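Local coordinates for protein N-acetylglucosamine-6-phosphate deacetylase (Mycobacterium smegmatis, PDB 6FV4) that probably removes the acetyl group from N-acetylglucosamine-6-phosphate as a metal-dependent hydrolase of mycobacterial carbohydrate metabolism, at residues Leu142-Arg146 with Gly203-Ala207; Leu154-Pro158 with Arg183-Ala189; Val199-His204 with Gly219-His225. The protein carries 1 engineered substitution. All blocks are in the same frame, centred on the assembly; numbering follows the deposited sequence.

Contact 1: residues Leu142-Arg146 with Gly203-Ala207; sequences LSTLR and GHTEA. With CD (cadmium ion), chain J.
L142 lies against the ring of H204, and the tightest packing of this contact is here. Its CD1 methyl sits over one face of the imidazole, 4.0 Å from the ring centroid, a CH-pi contact, while CB and CD2 rest on H204 CB. With CG anti to the carbonyl carbon (chi1 -47°), the branched end of the leucine reaches the histidine, a fitting apolar cover for a ring whose polar work is done at its rim. T144 CG2 approaches the same ring obliquely near ND1. Beneath, the backbones are tied by S143 N donating to H204 O (2.9 Å, nearly straight at 161°). The two ring nitrogens have separate tasks: NE2 binds the cadmium ion at 2.3 Å, and ND1 donates to a water that in turn donates to T144 O, which helps fix the rotation of the ring.

The other end is polar and more open to solvent. E206, bent at chi2, brings its carboxylate to R146, which grips it side-on: NE reaches OE2 at 2.7 Å and NH2 reaches OE1 at 3.0 Å, both through syn lone pairs, with the two planes only 24° apart. The anti lone pair of OE2 takes the T144 hydroxyl, OG1, at 2.6 Å. That OG1 also accepts from R146 N in an ST turn, and T144 suits its place because its one hydroxyl can give to E206 and take from R146 N, joining the two segments. A water links E206 OE2 to L145 N. Three donors on OE2, the water included, would be expected to favour a charged carboxylate. H204 shares the cadmium ion with E138, H150 and H225, and the whole is the loop surround of a metal site of the amidohydrolase superfamily.

Contact 2: residues Leu154-Pro158 with Arg183-Ala189; sequences LMRDP and RDGALAA
At the start of helix 186-195, a type II turn from R183 to A186 meets the loop that precedes helix 160-170, and G185 takes the N-cap position. R183 and D157 form a salt bridge. R183 NE donates to D157 OD1 at 2.8 Å; the oxygen offers its anti lone pair and sits a little out of the guanidinium plane, while NH2 bonds it weakly. The bend at chi3 (76°) turns the guanidinium back along the loop, where the R156 carbonyl carbon lies over one of its faces and M155 CB nears NH1. An arginine suits this place because its several N-H groups can serve different partners: NH1 bonds to L142 O. A water donates to D157 OD1 and accepts from D184 N. The other oxygen, D157 OD2, stands 3.8 Å from D184 OD2, a like-charge approach that the arginine and solvent probably ease.

P158 makes the apolar half. Its CB meets A189 CB at 3.6 Å, and its CD lies 3.2 Å from D184 O; the compact ring and the small alanine allow this close approach to the turn and the first helical residues. G185 has phi 86°, which calls for glycine, and its carbonyl shares a water with P158 O. P158 and A189 both touch I163 of helix 160-170, so that the contact joins the start of helix 186-195 to that helix and its leading loop.

Contact 3: residues Val199-His204 with Gly219-His225; sequences VAAVGH and GATVGTH. With CD (cadmium ion), chain J.
A201 and V202 run parallel to V222 and G223, and three backbone bonds cross the pair. V202 makes two: its N donates to V222 O at 2.8 Å, and its O accepts from T224 N at 2.7 Å. A200 O takes T221 N at 3.0 Å. The backbone of A201 bonds instead to V177 and I179 of strand 174-179. Where the pair begins and G219 ends the preceding helix in a Schellman motif, a water accepts from A200 N, donates to G219 O and also hydrogen-bonds T221 OG1.

T224 CB sits 3.9 Å from G203 CA, an approach that suits a glycine, since a side chain there would collide. T224 OG1 lies 3.2 Å from A201 CB, but its hydrogen-bond partner is T178 OG1. On one face A201 CB meets V222 CG1; on the other V202 CG2 meets A220 CB.

Beyond the strand ends, H225 NE2 binds the cadmium ion at 2.5 Å, chi1 of 50° lifting its ring to the metal that H204 also holds; the ring planes meet obliquely, at 49°. H225 N donates to E253. Adjacent parallel strands of a beta-alpha-beta unit, delivering metal ligands from their C-terminal ends, are characteristic of the amidohydrolase barrel.

Overall arrangement
Contacts 1 and 3 are buried and share G203 and H204, so the chain that leaves strand 199-202 belongs to both and reaches the cadmium ion in each. Contact 2 is only partly buried, farther from the metal, and does not touch contact 3, although helix 186-195 leads directly into strand 199-202. It does join contact 1, through R183 NH1 with L142 O and through M155 packed on the 142-146 loop. Chemistry follows position: parallel backbone bonding and small apolar groups in contact 3, ending in a second metal-binding histidine, a mix of leucine-on-imidazole packing and charge in contact 1, and a water-supported salt bridge beside a proline in contact 2.

Contact 1: residues Leu142-Arg146 with Gly203-Ala207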
# COMPACT_ATOMS: atom_id res chain seq x y z
N LEU B 142 -3.75 7.05 -25.14
CA LEU B 142 -4.12 7.40 -23.78
C LEU B 142 -5.61 7.72 -23.70
O LEU B 142 -6.31 7.85 -24.72
CB LEU B 142 -3.30 8.60 -23.30
CG LEU B 142 -1.80 8.54 -23.56
CD1 LEU B 142 -1.11 9.76 -22.96
CD2 LEU B 142 -1.20 7.25 -23.01
N SER B 143 -6.11 7.83 -22.47
CA SER B 143 -7.52 8.13 -22.26
C SER B 143 -7.79 8.71 -20.88
O SER B 143 -8.47 8.08 -20.07
CB SER B 143 -8.37 6.88 -22.46
OG SER B 143 -9.72 7.23 -22.71
N THR B 144 -7.26 9.90 -20.60
CA THR B 144 -7.69 10.60 -19.39
C THR B 144 -7.74 12.09 -19.67
O THR B 144 -7.02 12.61 -20.54
CB THR B 144 -6.80 10.31 -18.17
OG1 THR B 144 -7.42 10.83 -17.00
CG2 THR B 144 -5.43 10.96 -18.32
N LEU B 145 -8.64 12.76 -18.95
CA LEU B 145 -8.73 14.22 -18.97
C LEU B 145 -8.26 14.83 -17.66
O LEU B 145 -8.38 16.05 -17.48
CB LEU B 145 -10.17 14.65 -19.27
CG LEU B 145 -10.83 14.00 -20.50
CD1 LEU B 145 -12.16 14.68 -20.84
CD2 LEU B 145 -9.87 14.02 -21.70
N ARG B 146 -7.74 14.02 -16.74
CA ARG B 146 -7.30 14.51 -15.45
C ARG B 146 -6.10 15.45 -15.62
O ARG B 146 -5.45 15.48 -16.67
CB ARG B 146 -6.93 13.35 -14.52
CG ARG B 146 -8.13 12.51 -14.11
CD ARG B 146 -7.75 11.26 -13.31
NE ARG B 146 -8.95 10.45 -13.11
CZ ARG B 146 -9.78 10.57 -12.08
NH1 ARG B 146 -9.52 11.45 -11.12
NH2 ARG B 146 -10.86 9.81 -12.01
N GLY B 203 -0.88 3.86 -18.01
CA GLY B 203 -0.86 5.25 -17.57
C GLY B 203 -1.96 6.02 -18.27
O GLY B 203 -2.61 5.51 -19.20
N HIS B 204 -2.18 7.24 -17.79
CA HIS B 204 -3.10 8.20 -18.40
C HIS B 204 -4.44 7.55 -18.73
O HIS B 204 -4.91 7.57 -19.87
CB HIS B 204 -2.48 8.82 -19.65
CG HIS B 204 -1.51 9.90 -19.33
ND1 HIS B 204 -1.84 11.24 -19.39
CD2 HIS B 204 -0.23 9.85 -18.90
CE1 HIS B 204 -0.81 11.96 -19.02
NE2 HIS B 204 0.18 11.14 -18.71
N THR B 205 -5.07 6.99 -17.70
CA THR B 205 -6.15 6.05 -17.92
C THR B 205 -7.19 6.17 -16.82
O THR B 205 -6.88 6.50 -15.67
CB THR B 205 -5.60 4.62 -17.99
OG1 THR B 205 -6.68 3.69 -18.05
CG2 THR B 205 -4.73 4.32 -16.77
N GLU B 206 -8.44 5.92 -17.22
CA GLU B 206 -9.58 5.75 -16.34
C GLU B 206 -9.97 4.28 -16.20
O GLU B 206 -11.12 3.98 -15.85
CB GLU B 206 -10.76 6.58 -16.87
CG GLU B 206 -10.47 8.07 -17.04
CD GLU B 206 -10.15 8.75 -15.71
OE1 GLU B 206 -10.72 8.34 -14.67
OE2 GLU B 206 -9.34 9.70 -15.70
N ALA B 207 -9.03 3.37 -16.47
CA ALA B 207 -9.33 1.94 -16.42
C ALA B 207 -9.69 1.50 -15.01
O ALA B 207 -9.21 2.05 -14.02
CB ALA B 207 -8.12 1.13 -16.90
CD CD J . 2.13 12.25 -18.05
O HOH W 1 -4.00 12.20 -20.89
O HOH W 2 -10.65 11.50 -17.44
O HOH W 3 1.03 14.05 -16.55

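Contact 2: residues Leu154-Pro158 with Arg183-Ala189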
# COMPACT_ATOMS: atom_id res chain seq x y z
N LEU B 154 -5.87 14.75 -29.24
CA LEU B 154 -5.25 13.83 -30.19
C LEU B 154 -5.19 12.39 -29.69
O LEU B 154 -4.70 11.52 -30.42
CB LEU B 154 -3.84 14.30 -30.56
CG LEU B 154 -3.66 15.63 -31.31
CD1 LEU B 154 -2.29 16.23 -31.01
CD2 LEU B 154 -3.86 15.45 -32.82
N MET B 155 -5.65 12.12 -28.47
CA MET B 155 -5.72 10.75 -27.98
C MET B 155 -6.58 9.91 -28.92
O MET B 155 -7.61 10.37 -29.42
CB MET B 155 -6.28 10.72 -26.55
CG MET B 155 -5.43 11.46 -25.53
SD MET B 155 -6.03 11.35 -23.82
CE MET B 155 -7.77 11.71 -24.08
N ARG B 156 -6.16 8.67 -29.17
CA ARG B 156 -6.90 7.84 -30.10
C ARG B 156 -6.67 6.37 -29.78
O ARG B 156 -5.73 6.01 -29.07
CB ARG B 156 -6.50 8.14 -31.56
CG ARG B 156 -5.00 8.04 -31.84
CD ARG B 156 -4.66 8.59 -33.25
NE ARG B 156 -3.23 8.58 -33.54
CZ ARG B 156 -2.38 9.56 -33.24
NH1 ARG B 156 -2.80 10.66 -32.63
NH2 ARG B 156 -1.10 9.44 -33.56
N ASP B 157 -7.56 5.53 -30.31
CA ASP B 157 -7.46 4.09 -30.11
C ASP B 157 -6.14 3.58 -30.69
O ASP B 157 -5.64 4.13 -31.68
CB ASP B 157 -8.62 3.37 -30.79
CG ASP B 157 -9.95 3.46 -30.02
OD1 ASP B 157 -10.01 4.06 -28.91
OD2 ASP B 157 -10.95 2.92 -30.54
N PRO B 158 -5.55 2.51 -30.10
CA PRO B 158 -4.29 1.96 -30.64
C PRO B 158 -4.49 1.09 -31.87
O PRO B 158 -4.84 -0.09 -31.76
CB PRO B 158 -3.73 1.16 -29.46
CG PRO B 158 -4.93 0.75 -28.70
CD PRO B 158 -5.90 1.90 -28.80
N ARG B 183 -9.16 1.60 -23.79
CA ARG B 183 -9.47 1.90 -25.19
C ARG B 183 -9.65 0.62 -25.99
O ARG B 183 -8.98 -0.39 -25.75
CB ARG B 183 -8.37 2.77 -25.81
CG ARG B 183 -8.20 4.12 -25.16
CD ARG B 183 -7.52 5.09 -26.10
NE ARG B 183 -8.45 5.56 -27.12
CZ ARG B 183 -9.00 6.77 -27.11
NH1 ARG B 183 -8.70 7.63 -26.14
NH2 ARG B 183 -9.85 7.13 -28.06
N ASP B 184 -10.57 0.67 -26.95
CA ASP B 184 -10.70 -0.42 -27.92
C ASP B 184 -9.33 -0.74 -28.52
O ASP B 184 -8.62 0.16 -28.97
CB ASP B 184 -11.68 -0.04 -29.03
CG ASP B 184 -13.11 0.05 -28.53
OD1 ASP B 184 -13.52 -0.82 -27.72
OD2 ASP B 184 -13.84 0.97 -28.96
N GLY B 185 -8.96 -2.03 -28.47
CA GLY B 185 -7.71 -2.50 -29.02
C GLY B 185 -6.50 -2.43 -28.09
O GLY B 185 -5.40 -2.79 -28.53
N ALA B 186 -6.68 -1.99 -26.84
CA ALA B 186 -5.55 -1.79 -25.94
C ALA B 186 -4.85 -3.10 -25.61
O ALA B 186 -3.62 -3.17 -25.61
CB ALA B 186 -6.03 -1.11 -24.64
N LEU B 187 -5.62 -4.15 -25.29
CA LEU B 187 -5.01 -5.42 -24.93
C LEU B 187 -4.22 -6.00 -26.10
O LEU B 187 -3.14 -6.57 -25.91
CB LEU B 187 -6.07 -6.42 -24.45
CG LEU B 187 -6.72 -6.10 -23.09
CD1 LEU B 187 -7.56 -7.27 -22.62
CD2 LEU B 187 -5.65 -5.76 -22.07
N ALA B 188 -4.76 -5.89 -27.31
CA ALA B 188 -4.01 -6.33 -28.48
C ALA B 188 -2.74 -5.51 -28.67
O ALA B 188 -1.68 -6.05 -28.99
CB ALA B 188 -4.89 -6.27 -29.74
N ALA B 189 -2.83 -4.19 -28.46
CA ALA B 189 -1.65 -3.34 -28.62
C ALA B 189 -0.55 -3.73 -27.65
O ALA B 189 0.63 -3.79 -28.01
CB ALA B 189 -2.03 -1.87 -28.45
O HOH W 4 -11.65 3.09 -27.17
O HOH W 5 -4.76 -2.60 -31.19

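Contact 3: residues Val199-His204 with Gly219-His225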
# COMPACT_ATOMS: atom_id res chain seq x y z
N VAL B 199 8.56 -2.29 -23.96
CA VAL B 199 7.84 -2.34 -22.68
C VAL B 199 6.49 -1.65 -22.83
O VAL B 199 6.39 -0.55 -23.39
CB VAL B 199 8.67 -1.69 -21.56
CG1 VAL B 199 7.88 -1.68 -20.26
CG2 VAL B 199 10.01 -2.42 -21.36
N ALA B 200 5.44 -2.30 -22.35
CA ALA B 200 4.12 -1.70 -22.29
C ALA B 200 3.92 -1.15 -20.89
O ALA B 200 4.04 -1.90 -19.90
CB ALA B 200 3.05 -2.72 -22.67
N ALA B 201 3.64 0.15 -20.78
CA ALA B 201 3.35 0.80 -19.52
C ALA B 201 1.87 1.16 -19.46
O ALA B 201 1.26 1.43 -20.48
CB ALA B 201 4.22 2.05 -19.33
N VAL B 202 1.29 1.14 -18.24
CA VAL B 202 -0.09 1.56 -18.03
C VAL B 202 -0.06 2.97 -17.45
O VAL B 202 0.69 3.25 -16.52
CB VAL B 202 -0.85 0.61 -17.08
CG1 VAL B 202 -2.19 1.22 -16.66
CG2 VAL B 202 -1.12 -0.71 -17.74
N GLY B 203 -0.88 3.86 -18.01
CA GLY B 203 -0.86 5.25 -17.57
C GLY B 203 -1.96 6.02 -18.27
O GLY B 203 -2.61 5.51 -19.20
N HIS B 204 -2.18 7.24 -17.79
CA HIS B 204 -3.10 8.20 -18.40
C HIS B 204 -4.44 7.55 -18.73
O HIS B 204 -4.91 7.57 -19.87
CB HIS B 204 -2.48 8.82 -19.65
CG HIS B 204 -1.51 9.90 -19.33
ND1 HIS B 204 -1.84 11.24 -19.39
CD2 HIS B 204 -0.23 9.85 -18.90
CE1 HIS B 204 -0.81 11.96 -19.02
NE2 HIS B 204 0.18 11.14 -18.71
N GLY B 219 0.79 -8.41 -20.69
CA GLY B 219 2.21 -8.15 -20.76
C GLY B 219 2.67 -6.78 -20.31
O GLY B 219 3.87 -6.49 -20.41
N ALA B 220 1.79 -5.90 -19.82
CA ALA B 220 2.26 -4.63 -19.31
C ALA B 220 3.08 -4.86 -18.05
O ALA B 220 2.73 -5.68 -17.21
CB ALA B 220 1.07 -3.70 -19.02
N THR B 221 4.21 -4.14 -17.93
CA THR B 221 5.14 -4.37 -16.82
C THR B 221 5.56 -3.09 -16.12
O THR B 221 6.45 -3.15 -15.25
CB THR B 221 6.41 -5.10 -17.29
OG1 THR B 221 7.02 -4.36 -18.36
CG2 THR B 221 6.11 -6.53 -17.73
N VAL B 222 5.01 -1.93 -16.50
CA VAL B 222 5.38 -0.66 -15.90
C VAL B 222 4.12 0.15 -15.65
O VAL B 222 3.18 0.11 -16.45
CB VAL B 222 6.38 0.12 -16.79
CG1 VAL B 222 6.54 1.56 -16.30
CG2 VAL B 222 7.75 -0.58 -16.80
N GLY B 223 4.07 0.85 -14.51
CA GLY B 223 3.07 1.87 -14.26
C GLY B 223 3.66 3.25 -14.49
O GLY B 223 4.63 3.63 -13.83
N THR B 224 3.10 3.99 -15.46
CA THR B 224 3.54 5.36 -15.75
C THR B 224 3.06 6.31 -14.66
O THR B 224 1.85 6.38 -14.40
CB THR B 224 2.99 5.84 -17.10
OG1 THR B 224 3.33 4.90 -18.12
CG2 THR B 224 3.57 7.19 -17.46
N HIS B 225 3.99 7.10 -14.11
CA HIS B 225 3.89 7.91 -12.89
C HIS B 225 2.64 7.63 -12.06
O HIS B 225 1.64 8.36 -12.13
CB HIS B 225 4.01 9.41 -13.20
CG HIS B 225 3.10 9.90 -14.30
ND1 HIS B 225 1.80 9.48 -14.44
CD2 HIS B 225 3.32 10.81 -15.28
CE1 HIS B 225 1.25 10.10 -15.47
NE2 HIS B 225 2.14 10.93 -15.97
CD CD J . 2.13 12.25 -18.05
O HOH W 6 5.91 -4.85 -20.86
O HOH W 3 1.03 14.05 -16.55